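Local coordinates for oxalate--CoA ligase (Arabidopsis thaliana, PDB 5IE3), which belongs to the ANL superfamily of AMP-binding enzymes, with a large AMP-binding region followed by a smaller C-terminal domain, at residues Val76-Ala81 against Thr155-His160; Tyr312-Ala317 against Phe390-Ile395; Thr318-Ser323 against Lys339-Glu344. All coordinates share one frame; numbering follows the deposited sequence.

Contact 1 (Val76-Ala81 against Thr155-His160)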
loop_
_atom_site.group_PDB
_atom_site.type_symbol
_atom_site.label_atom_id
_atom_site.label_comp_id
_atom_site.label_asym_id
_atom_site.label_seq_id
_atom_site.Cartn_x
_atom_site.Cartn_y
_atom_site.Cartn_z
ATOM N N VAL A 76 -11.503 -16.252 -5.052
ATOM C CA VAL A 76 -12.680 -15.381 -4.943
ATOM C C VAL A 76 -12.797 -14.544 -6.206
ATOM O O VAL A 76 -13.892 -14.541 -6.831
ATOM C CB VAL A 76 -12.615 -14.471 -3.678
ATOM C CG1 VAL A 76 -13.668 -13.323 -3.762
ATOM C CG2 VAL A 76 -12.822 -15.336 -2.419
ATOM N N ILE A 77 -11.735 -13.832 -6.619
ATOM C CA ILE A 77 -12.020 -13.003 -7.822
ATOM C C ILE A 77 -12.252 -13.859 -9.084
ATOM O O ILE A 77 -13.073 -13.507 -9.917
ATOM C CB ILE A 77 -10.939 -11.926 -8.096
ATOM C CG1 ILE A 77 -9.715 -12.519 -8.816
ATOM C CG2 ILE A 77 -10.561 -11.246 -6.781
ATOM C CD1 ILE A 77 -8.698 -11.489 -9.327
ATOM N N ARG A 78 -11.605 -15.014 -9.187
ATOM C CA ARG A 78 -11.826 -15.942 -10.315
ATOM C C ARG A 78 -13.277 -16.430 -10.395
ATOM O O ARG A 78 -13.819 -16.609 -11.504
ATOM C CB ARG A 78 -10.870 -17.168 -10.180
ATOM C CG ARG A 78 -11.107 -18.277 -11.255
ATOM C CD ARG A 78 -10.779 -17.814 -12.699
ATOM N NE ARG A 78 -10.933 -18.977 -13.591
ATOM C CZ ARG A 78 -11.734 -19.051 -14.653
ATOM N NH1 ARG A 78 -12.445 -17.993 -15.041
ATOM N NH2 ARG A 78 -11.804 -20.196 -15.343
ATOM N N ALA A 79 -13.911 -16.627 -9.226
ATOM C CA ALA A 79 -15.322 -17.041 -9.153
ATOM C C ALA A 79 -16.314 -15.880 -9.460
ATOM O O ALA A 79 -17.520 -16.031 -9.282
ATOM C CB ALA A 79 -15.629 -17.638 -7.781
ATOM N N ARG A 80 -15.785 -14.753 -9.948
ATOM C CA ARG A 80 -16.546 -13.533 -10.262
ATOM C C ARG A 80 -17.114 -12.849 -9.013
ATOM O O ARG A 80 -18.055 -12.025 -9.093
ATOM C CB ARG A 80 -17.706 -13.822 -11.264
ATOM C CG ARG A 80 -17.232 -14.421 -12.622
ATOM C CD ARG A 80 -18.398 -14.450 -13.635
ATOM N NE ARG A 80 -18.834 -13.092 -13.956
ATOM C CZ ARG A 80 -20.024 -12.785 -14.464
ATOM N NH1 ARG A 80 -20.925 -13.738 -14.690
ATOM N NH2 ARG A 80 -20.337 -11.507 -14.709
ATOM N N ALA A 81 -16.506 -13.145 -7.865
ATOM C CA ALA A 81 -16.921 -12.530 -6.630
ATOM C C ALA A 81 -15.937 -11.427 -6.276
ATOM O O ALA A 81 -14.849 -11.345 -6.865
ATOM C CB ALA A 81 -17.002 -13.608 -5.505
ATOM N N THR A 155 -14.361 -23.884 -14.853
ATOM C CA THR A 155 -13.720 -23.818 -16.171
ATOM C C THR A 155 -14.356 -22.809 -17.147
ATOM O O THR A 155 -13.640 -22.064 -17.830
ATOM C CB THR A 155 -13.715 -25.214 -16.826
ATOM O OG1 THR A 155 -12.993 -26.123 -15.985
ATOM C CG2 THR A 155 -13.050 -25.173 -18.197
ATOM N N GLU A 156 -15.692 -22.775 -17.195
ATOM C CA GLU A 156 -16.403 -21.840 -18.071
ATOM C C GLU A 156 -16.986 -20.636 -17.299
ATOM O O GLU A 156 -17.916 -19.961 -17.738
ATOM C CB GLU A 156 -17.478 -22.586 -18.874
ATOM C CG GLU A 156 -18.215 -21.723 -19.901
ATOM C CD GLU A 156 -17.287 -21.060 -20.927
ATOM O OE1 GLU A 156 -16.101 -21.450 -21.036
ATOM O OE2 GLU A 156 -17.748 -20.116 -21.613
ATOM N N LEU A 157 -16.434 -20.386 -16.123
ATOM C CA LEU A 157 -16.531 -19.069 -15.522
ATOM C C LEU A 157 -15.857 -18.111 -16.476
ATOM O O LEU A 157 -14.723 -18.356 -16.864
ATOM C CB LEU A 157 -15.809 -19.004 -14.169
ATOM C CG LEU A 157 -16.398 -19.543 -12.885
ATOM C CD1 LEU A 157 -15.257 -19.718 -11.889
ATOM C CD2 LEU A 157 -17.412 -18.547 -12.364
ATOM N N VAL A 158 -16.536 -17.030 -16.838
ATOM C CA VAL A 158 -15.907 -15.979 -17.625
ATOM C C VAL A 158 -15.774 -14.716 -16.776
ATOM O O VAL A 158 -16.758 -14.218 -16.236
ATOM C CB VAL A 158 -16.708 -15.667 -18.903
ATOM C CG1 VAL A 158 -16.068 -14.502 -19.653
ATOM C CG2 VAL A 158 -16.785 -16.933 -19.798
ATOM N N ASN A 159 -14.559 -14.220 -16.636
ATOM C CA ASN A 159 -14.370 -12.986 -15.881
ATOM C C ASN A 159 -14.551 -11.754 -16.758
ATOM O O ASN A 159 -13.846 -11.591 -17.772
ATOM C CB ASN A 159 -13.001 -12.984 -15.250
ATOM C CG ASN A 159 -12.791 -14.237 -14.376
ATOM O OD1 ASN A 159 -12.043 -15.135 -14.745
ATOM N ND2 ASN A 159 -13.483 -14.295 -13.242
ATOM N N HIS A 160 -15.472 -10.892 -16.342
ATOM C CA HIS A 160 -15.768 -9.653 -17.051
ATOM C C HIS A 160 -14.941 -8.507 -16.449
ATOM O O HIS A 160 -14.830 -8.394 -15.231
ATOM C CB HIS A 160 -17.270 -9.286 -16.960
ATOM C CG HIS A 160 -18.191 -10.372 -17.422
ATOM N ND1 HIS A 160 -19.412 -10.110 -18.008
ATOM C CD2 HIS A 160 -18.083 -11.720 -17.356
ATOM C CE1 HIS A 160 -20.010 -11.257 -18.302
ATOM N NE2 HIS A 160 -19.233 -12.246 -17.910
#
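Arg78 and Asn159 grip each other at two points. Asn159 ND2 donates to Arg78 O at 2.9 Å, with the acceptor close to the amide plane and the N-H...O angle at 163°. The other end of the same amide, Asn159 OD1, takes a bond from Arg78 NH1. The two side chains cross at about a right angle. Arg78 NH1 also donates to Leu157 O at 2.9 Å, so one nitrogen serves two carbonyls, each from above the carbonyl plane. These paired bonds should fix the rotation of the Asn159 amide. Leu157 CD1 packs on Ala79 CA at 3.8 Å, beside these bonds.

Here the helix 67-78 ends in a Schellman motif. Arg80, with positive phi, is its C-prime residue; Ala81 N bonds Val76 O, and Arg80 N bonds Ile77 O. Past the turn, Arg80 CG and CD pass Asn159 and Val158 O. The Arg80 chain bends at chi3 (64°), and the guanidinium lies flat on the His160 ring, centres 3.9 Å apart and planes 7° apart. Arg80 NH2 sits over the ring centre.

Acidic residues outside the two segments hold both arginines. Glu41, on helix 33-50, forms a salt bridge with Arg78 NE. Asp163 does the same for Arg80 NE and also accepts from His160 N, tying both partners of the stack to one carboxylate.

Contact 2 (Tyr312-Ala317 against Phe390-Ile395). With AMP (adenosine monophosphate), chain C; OXD (oxalic acid), chain D.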
loop_
_atom_site.group_PDB
_atom_site.type_symbol
_atom_site.label_atom_id
_atom_site.label_comp_id
_atom_site.label_asym_id
_atom_site.label_seq_id
_atom_site.Cartn_x
_atom_site.Cartn_y
_atom_site.Cartn_z
ATOM N N TYR A 312 3.853 7.242 -5.827
ATOM C CA TYR A 312 2.685 7.871 -5.206
ATOM C C TYR A 312 1.450 7.026 -5.597
ATOM O O TYR A 312 1.292 6.657 -6.772
ATOM C CB TYR A 312 2.583 9.316 -5.695
ATOM C CG TYR A 312 1.280 10.053 -5.517
ATOM C CD1 TYR A 312 0.694 10.222 -4.246
ATOM C CD2 TYR A 312 0.683 10.677 -6.615
ATOM C CE1 TYR A 312 -0.507 10.977 -4.111
ATOM C CE2 TYR A 312 -0.474 11.421 -6.487
ATOM C CZ TYR A 312 -1.062 11.575 -5.244
ATOM O OH TYR A 312 -2.222 12.324 -5.174
ATOM N N ALA A 313 0.608 6.720 -4.604
ATOM C CA ALA A 313 -0.467 5.746 -4.775
ATOM C C ALA A 313 -1.612 5.980 -3.778
ATOM O O ALA A 313 -1.431 6.623 -2.726
ATOM C CB ALA A 313 0.089 4.308 -4.625
ATOM N N MET A 314 -2.797 5.460 -4.106
ATOM C CA MET A 314 -3.906 5.535 -3.163
ATOM C C MET A 314 -4.931 4.462 -3.502
ATOM O O MET A 314 -4.963 3.910 -4.622
ATOM C CB MET A 314 -4.566 6.943 -3.167
ATOM C CG MET A 314 -5.401 7.266 -4.415
ATOM S SD MET A 314 -5.706 9.071 -4.521
ATOM C CE MET A 314 -6.560 9.441 -2.975
ATOM N N THR A 315 -5.765 4.180 -2.517
ATOM C CA THR A 315 -6.746 3.129 -2.646
ATOM C C THR A 315 -7.642 3.371 -3.880
ATOM O O THR A 315 -7.878 2.445 -4.654
ATOM C CB THR A 315 -7.614 3.010 -1.373
ATOM O OG1 THR A 315 -6.754 2.840 -0.223
ATOM C CG2 THR A 315 -8.556 1.814 -1.496
ATOM N N GLU A 316 -8.103 4.604 -4.073
ATOM C CA GLU A 316 -9.021 4.908 -5.178
ATOM C C GLU A 316 -8.413 4.733 -6.576
ATOM O O GLU A 316 -9.151 4.635 -7.562
ATOM C CB GLU A 316 -9.570 6.348 -5.047
ATOM C CG GLU A 316 -10.512 6.534 -3.841
ATOM C CD GLU A 316 -9.767 7.039 -2.584
ATOM O OE1 GLU A 316 -8.595 6.659 -2.391
ATOM O OE2 GLU A 316 -10.381 7.789 -1.798
ATOM N N ALA A 317 -7.086 4.714 -6.661
ATOM C CA ALA A 317 -6.385 4.520 -7.936
ATOM C C ALA A 317 -5.916 3.073 -8.126
ATOM O O ALA A 317 -5.090 2.773 -9.018
ATOM C CB ALA A 317 -5.182 5.479 -8.003
ATOM N N PHE A 390 -10.791 12.153 -11.069
ATOM C CA PHE A 390 -10.904 12.001 -9.628
ATOM C C PHE A 390 -9.975 12.990 -8.886
ATOM O O PHE A 390 -8.785 13.110 -9.208
ATOM C CB PHE A 390 -10.587 10.544 -9.227
ATOM C CG PHE A 390 -10.501 10.331 -7.740
ATOM C CD1 PHE A 390 -11.630 10.454 -6.927
ATOM C CD2 PHE A 390 -9.283 9.990 -7.155
ATOM C CE1 PHE A 390 -11.558 10.261 -5.552
ATOM C CE2 PHE A 390 -9.181 9.810 -5.749
ATOM C CZ PHE A 390 -10.332 9.948 -4.952
ATOM N N HIS A 391 -10.542 13.680 -7.893
ATOM C CA HIS A 391 -9.812 14.641 -7.063
ATOM C C HIS A 391 -9.165 13.921 -5.872
ATOM O O HIS A 391 -9.868 13.405 -5.010
ATOM C CB HIS A 391 -10.761 15.746 -6.588
ATOM C CG HIS A 391 -11.159 16.679 -7.684
ATOM N ND1 HIS A 391 -10.856 18.025 -7.660
ATOM C CD2 HIS A 391 -11.770 16.451 -8.872
ATOM C CE1 HIS A 391 -11.271 18.588 -8.784
ATOM N NE2 HIS A 391 -11.834 17.658 -9.534
ATOM N N THR A 392 -7.836 13.870 -5.840
ATOM C CA THR A 392 -7.124 13.061 -4.835
ATOM C C THR A 392 -7.147 13.632 -3.420
ATOM O O THR A 392 -6.894 12.903 -2.473
ATOM C CB THR A 392 -5.624 12.869 -5.170
ATOM O OG1 THR A 392 -4.975 14.151 -5.158
ATOM C CG2 THR A 392 -5.465 12.204 -6.545
ATOM N N GLY A 393 -7.360 14.939 -3.300
ATOM C CA GLY A 393 -7.254 15.605 -2.017
ATOM C C GLY A 393 -5.815 15.979 -1.680
ATOM O O GLY A 393 -5.553 16.472 -0.595
ATOM N N ASP A 394 -4.879 15.709 -2.595
ATOM C CA ASP A 394 -3.466 16.063 -2.406
ATOM C C ASP A 394 -3.114 17.302 -3.196
ATOM O O ASP A 394 -3.527 17.460 -4.345
ATOM C CB ASP A 394 -2.538 14.917 -2.842
ATOM C CG ASP A 394 -2.724 13.668 -2.005
ATOM O OD1 ASP A 394 -2.686 13.759 -0.732
ATOM O OD2 ASP A 394 -2.962 12.592 -2.615
ATOM N N ILE A 395 -2.341 18.176 -2.562
ATOM C CA ILE A 395 -1.755 19.320 -3.209
ATOM C C ILE A 395 -0.323 18.982 -3.647
ATOM O O ILE A 395 0.496 18.437 -2.850
ATOM C CB ILE A 395 -1.723 20.552 -2.262
ATOM C CG1 ILE A 395 -3.145 20.914 -1.816
ATOM C CG2 ILE A 395 -0.995 21.714 -2.933
ATOM C CD1 ILE A 395 -4.038 21.358 -2.981
HETATM P P AMP C . -4.617 5.625 1.456
HETATM O O1P AMP C . -5.294 5.532 0.100
HETATM O O2P AMP C . -5.522 6.063 2.583
HETATM O O3P AMP C . -3.743 4.451 1.819
HETATM O "O5'" AMP C . -3.629 6.884 1.373
HETATM C "C5'" AMP C . -3.384 7.574 0.149
HETATM C "C4'" AMP C . -2.678 8.891 0.420
HETATM O "O4'" AMP C . -1.311 8.647 0.846
HETATM C "C3'" AMP C . -2.496 9.798 -0.774
HETATM O "O3'" AMP C . -3.692 10.472 -1.133
HETATM C "C2'" AMP C . -1.375 10.718 -0.312
HETATM O "O2'" AMP C . -1.904 11.711 0.561
HETATM C "C1'" AMP C . -0.515 9.756 0.516
HETATM N N9 AMP C . 0.650 9.261 -0.233
HETATM C C8 AMP C . 0.731 8.150 -0.979
HETATM N N7 AMP C . 1.977 8.003 -1.514
HETATM C C5 AMP C . 2.710 9.065 -1.061
HETATM C C6 AMP C . 4.097 9.559 -1.214
HETATM N N6 AMP C . 4.982 8.852 -1.954
HETATM N N1 AMP C . 4.429 10.717 -0.587
HETATM C C2 AMP C . 3.548 11.402 0.171
HETATM N N3 AMP C . 2.272 11.014 0.343
HETATM C C4 AMP C . 1.824 9.881 -0.232
HETATM C C1 OXD D . -1.653 3.766 -0.311
HETATM C C2 OXD D . -0.882 3.161 -1.409
HETATM O O3 OXD D . -2.909 3.551 -0.340
HETATM O O4 OXD D . -1.624 2.827 -2.371
HETATM O O5 OXD D . -1.025 4.441 0.538
HETATM O O6 OXD D . 0.382 3.005 -1.344
#
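Tyr312 and Asp394 meet at the AMP ribose, in the nucleotide pocket of this ANL-type enzyme. The tyrosine belongs to strand 308-314, and the aspartate follows the corner at Gly393. From CB, the Tyr312 side chain runs toward segment 390-395 with CG anti to the backbone N (chi1 163°). CD1 lies 3.7 Å from AMP N7, which sits at the ring edge. CE1 comes next, near Asp394 OD2 and the ribose C2'. At the tip, OH donates to Asp394 OD2 at 2.7 Å, reaching it on the anti side of the carboxylate.

That oxygen also accepts from AMP O3', while Asp394 OD1 takes AMP O2' at 2.5 Å. The carboxylate thus binds both ribose hydroxyls, and Tyr312 probably helps to position it. Thr392 OG1 accepts from Asp394 N, an ST turn at the corner, and is also hydrogen-bonded to Val363 O.

Met314 CB touches AMP C5', and its CE lies 3.5 Å from Thr392 O. SD forms a Met-aromatic contact at the edge of the Phe390 ring, 5.2 Å from the centroid. Glu316 CB and CG pack against the same ring. At the phosphate, Thr315 N donates to AMP O1P at 3.0 Å.

Contact 3 (Thr318-Ser323 against Lys339-Glu344). With OXD (oxalic acid), chain D.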
loop_
_atom_site.group_PDB
_atom_site.type_symbol
_atom_site.label_atom_id
_atom_site.label_comp_id
_atom_site.label_asym_id
_atom_site.label_seq_id
_atom_site.Cartn_x
_atom_site.Cartn_y
_atom_site.Cartn_z
ATOM N N THR A 318 -6.428 2.191 -7.269
ATOM C CA THR A 318 -5.958 0.809 -7.209
ATOM C C THR A 318 -4.419 0.836 -7.060
ATOM O O THR A 318 -3.687 0.211 -7.831
ATOM C CB THR A 318 -6.450 0.013 -8.465
ATOM O OG1 THR A 318 -7.862 0.248 -8.629
ATOM C CG2 THR A 318 -6.223 -1.508 -8.295
ATOM N N HIS A 319 -3.963 1.622 -6.084
ATOM C CA HIS A 319 -2.539 1.828 -5.771
ATOM C C HIS A 319 -1.926 2.846 -6.786
ATOM O O HIS A 319 -2.273 4.029 -6.722
ATOM C CB HIS A 319 -1.774 0.474 -5.715
ATOM C CG HIS A 319 -0.377 0.581 -5.171
ATOM N ND1 HIS A 319 -0.073 1.217 -3.980
ATOM C CD2 HIS A 319 0.804 0.165 -5.689
ATOM C CE1 HIS A 319 1.238 1.190 -3.796
ATOM N NE2 HIS A 319 1.792 0.569 -4.823
ATOM N N LEU A 320 -1.052 2.403 -7.697
ATOM C CA LEU A 320 -0.101 3.302 -8.376
ATOM C C LEU A 320 -0.747 4.470 -9.159
ATOM O O LEU A 320 -1.640 4.257 -10.010
ATOM C CB LEU A 320 0.785 2.505 -9.363
ATOM C CG LEU A 320 1.810 3.341 -10.150
ATOM C CD1 LEU A 320 2.854 3.936 -9.200
ATOM C CD2 LEU A 320 2.441 2.495 -11.263
ATOM N N MET A 321 -0.272 5.682 -8.866
ATOM C CA MET A 321 -0.572 6.832 -9.716
ATOM C C MET A 321 0.671 7.296 -10.465
ATOM O O MET A 321 0.662 7.420 -11.711
ATOM C CB MET A 321 -1.147 7.969 -8.870
ATOM C CG MET A 321 -2.586 7.663 -8.421
ATOM S SD MET A 321 -3.269 8.945 -7.360
ATOM C CE MET A 321 -2.370 8.591 -5.816
ATOM N N SER A 322 1.746 7.571 -9.716
ATOM C CA SER A 322 2.955 8.075 -10.390
ATOM C C SER A 322 4.189 7.379 -9.819
ATOM O O SER A 322 4.178 6.897 -8.675
ATOM C CB SER A 322 3.094 9.612 -10.249
ATOM O OG SER A 322 3.432 10.012 -8.901
ATOM N N SER A 323 5.265 7.358 -10.596
ATOM C CA SER A 323 6.505 6.835 -10.053
ATOM C C SER A 323 7.734 7.450 -10.688
ATOM O O SER A 323 7.732 7.794 -11.863
ATOM C CB SER A 323 6.558 5.313 -10.217
ATOM O OG SER A 323 7.738 4.723 -9.637
ATOM N N LYS A 339 6.640 10.470 -12.369
ATOM C CA LYS A 339 5.718 10.755 -13.468
ATOM C C LYS A 339 4.500 9.803 -13.471
ATOM O O LYS A 339 4.603 8.660 -13.031
ATOM C CB LYS A 339 6.459 10.664 -14.818
ATOM C CG LYS A 339 7.626 11.661 -14.924
ATOM C CD LYS A 339 8.183 11.776 -16.344
ATOM C CE LYS A 339 8.846 10.512 -16.815
ATOM N NZ LYS A 339 10.024 10.224 -15.973
ATOM N N PRO A 340 3.360 10.270 -13.999
ATOM C CA PRO A 340 2.142 9.448 -14.123
ATOM C C PRO A 340 2.426 8.184 -14.917
ATOM O O PRO A 340 3.180 8.248 -15.902
ATOM C CB PRO A 340 1.163 10.353 -14.934
ATOM C CG PRO A 340 1.701 11.691 -14.893
ATOM C CD PRO A 340 3.203 11.587 -14.653
ATOM N N VAL A 341 1.833 7.066 -14.519
ATOM C CA VAL A 341 2.012 5.815 -15.239
ATOM C C VAL A 341 0.672 5.276 -15.726
ATOM O O VAL A 341 -0.176 4.915 -14.914
ATOM C CB VAL A 341 2.682 4.757 -14.357
ATOM C CG1 VAL A 341 2.916 3.411 -15.151
ATOM C CG2 VAL A 341 4.016 5.282 -13.802
ATOM N N GLY A 342 0.492 5.219 -17.044
ATOM C CA GLY A 342 -0.684 4.584 -17.625
ATOM C C GLY A 342 -1.998 5.276 -17.274
ATOM O O GLY A 342 -3.051 4.671 -17.370
ATOM N N GLN A 343 -1.936 6.531 -16.833
ATOM C CA GLN A 343 -3.145 7.283 -16.570
ATOM C C GLN A 343 -2.873 8.771 -16.706
ATOM O O GLN A 343 -1.719 9.232 -16.626
ATOM C CB GLN A 343 -3.679 6.982 -15.160
ATOM C CG GLN A 343 -2.685 7.395 -14.063
ATOM C CD GLN A 343 -2.886 6.611 -12.769
ATOM O OE1 GLN A 343 -3.650 7.017 -11.897
ATOM N NE2 GLN A 343 -2.229 5.471 -12.664
ATOM N N GLU A 344 -3.943 9.539 -16.866
ATOM C CA GLU A 344 -3.812 10.988 -16.913
ATOM C C GLU A 344 -3.721 11.603 -15.541
ATOM O O GLU A 344 -4.349 11.138 -14.578
ATOM C CB GLU A 344 -5.000 11.600 -17.651
ATOM C CG GLU A 344 -5.076 11.150 -19.083
ATOM C CD GLU A 344 -6.325 11.687 -19.762
ATOM O OE1 GLU A 344 -6.273 12.822 -20.256
ATOM O OE2 GLU A 344 -7.339 10.965 -19.778
HETATM C C1 OXD D . -1.653 3.766 -0.311
HETATM C C2 OXD D . -0.882 3.161 -1.409
HETATM O O3 OXD D . -2.909 3.551 -0.340
HETATM O O4 OXD D . -1.624 2.827 -2.371
HETATM O O5 OXD D . -1.025 4.441 0.538
HETATM O O6 OXD D . 0.382 3.005 -1.344
#
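Gln343 CG sits between its own backbone N and carbonyl carbon (chi1 62°), and the chain is extended beyond it. This carries the amide across to Leu320 and Met321. Gln343 NE2 donates to Leu320 O at 3.0 Å, with the acceptor tilted from the amide plane. Its second bond spans Gly342 and goes back to Val341 O, which lies close to that plane. NE2 therefore links the two segments. Gln343 OE1 rests near Met321 CG and is bonded to Asn369 ND2, so both ends of the amide are held.

Leu320 extends with CG anti to the backbone N (chi1 179°). Its CD2 meets Val341 CB at 3.8 Å, the two side chains crossing at about a right angle.

Strand 339-340 is the outermost strand of a five-stranded mixed sheet and runs antiparallel to strand 319-323. Ser323 and Lys339 form a hydrogen-bonded pair: Ser323 N gives to Lys339 O at 2.8 Å, and Lys339 N returns a bond to Ser323 O. Ser322 and Pro340 are the non-hydrogen-bonded pair. Beyond them, Val341 N donates to Met321 O at 3.1 Å, and Pro340 CA makes a CA-H...O contact with the same oxygen. On the other side of strand 319-323, Met321 and Ser322 both face Tyr312, a classic beta bulge. Ser322 OG is bonded to Val337 O, and Ser323 OG to Tyr198 OH.

At the start of the strand, His319 ND1 donates to oxalic acid O4 at 2.8 Å.

Contacts 2 and 3 are neighbours, with centres about 10 Å apart. Strands 308-314 and 319-323 lie side by side in one sheet, and probable hydrogen bonds join Tyr312 O to Met321 N (2.8 Å) and Tyr312 N to Ser322 O (2.9 Å). Both contacts reach oxalic acid. Ala313 CB packs on His319 ND1 beside it, and Lys500 NZ bonds both ligands. Contact 2 holds AMP directly, whereas contact 3 continues the same sheet to its outer strand. Contact 1 stands apart. Its centre is about 29 Å from that of contact 2 and 27 Å from that of contact 3, and it touches neither.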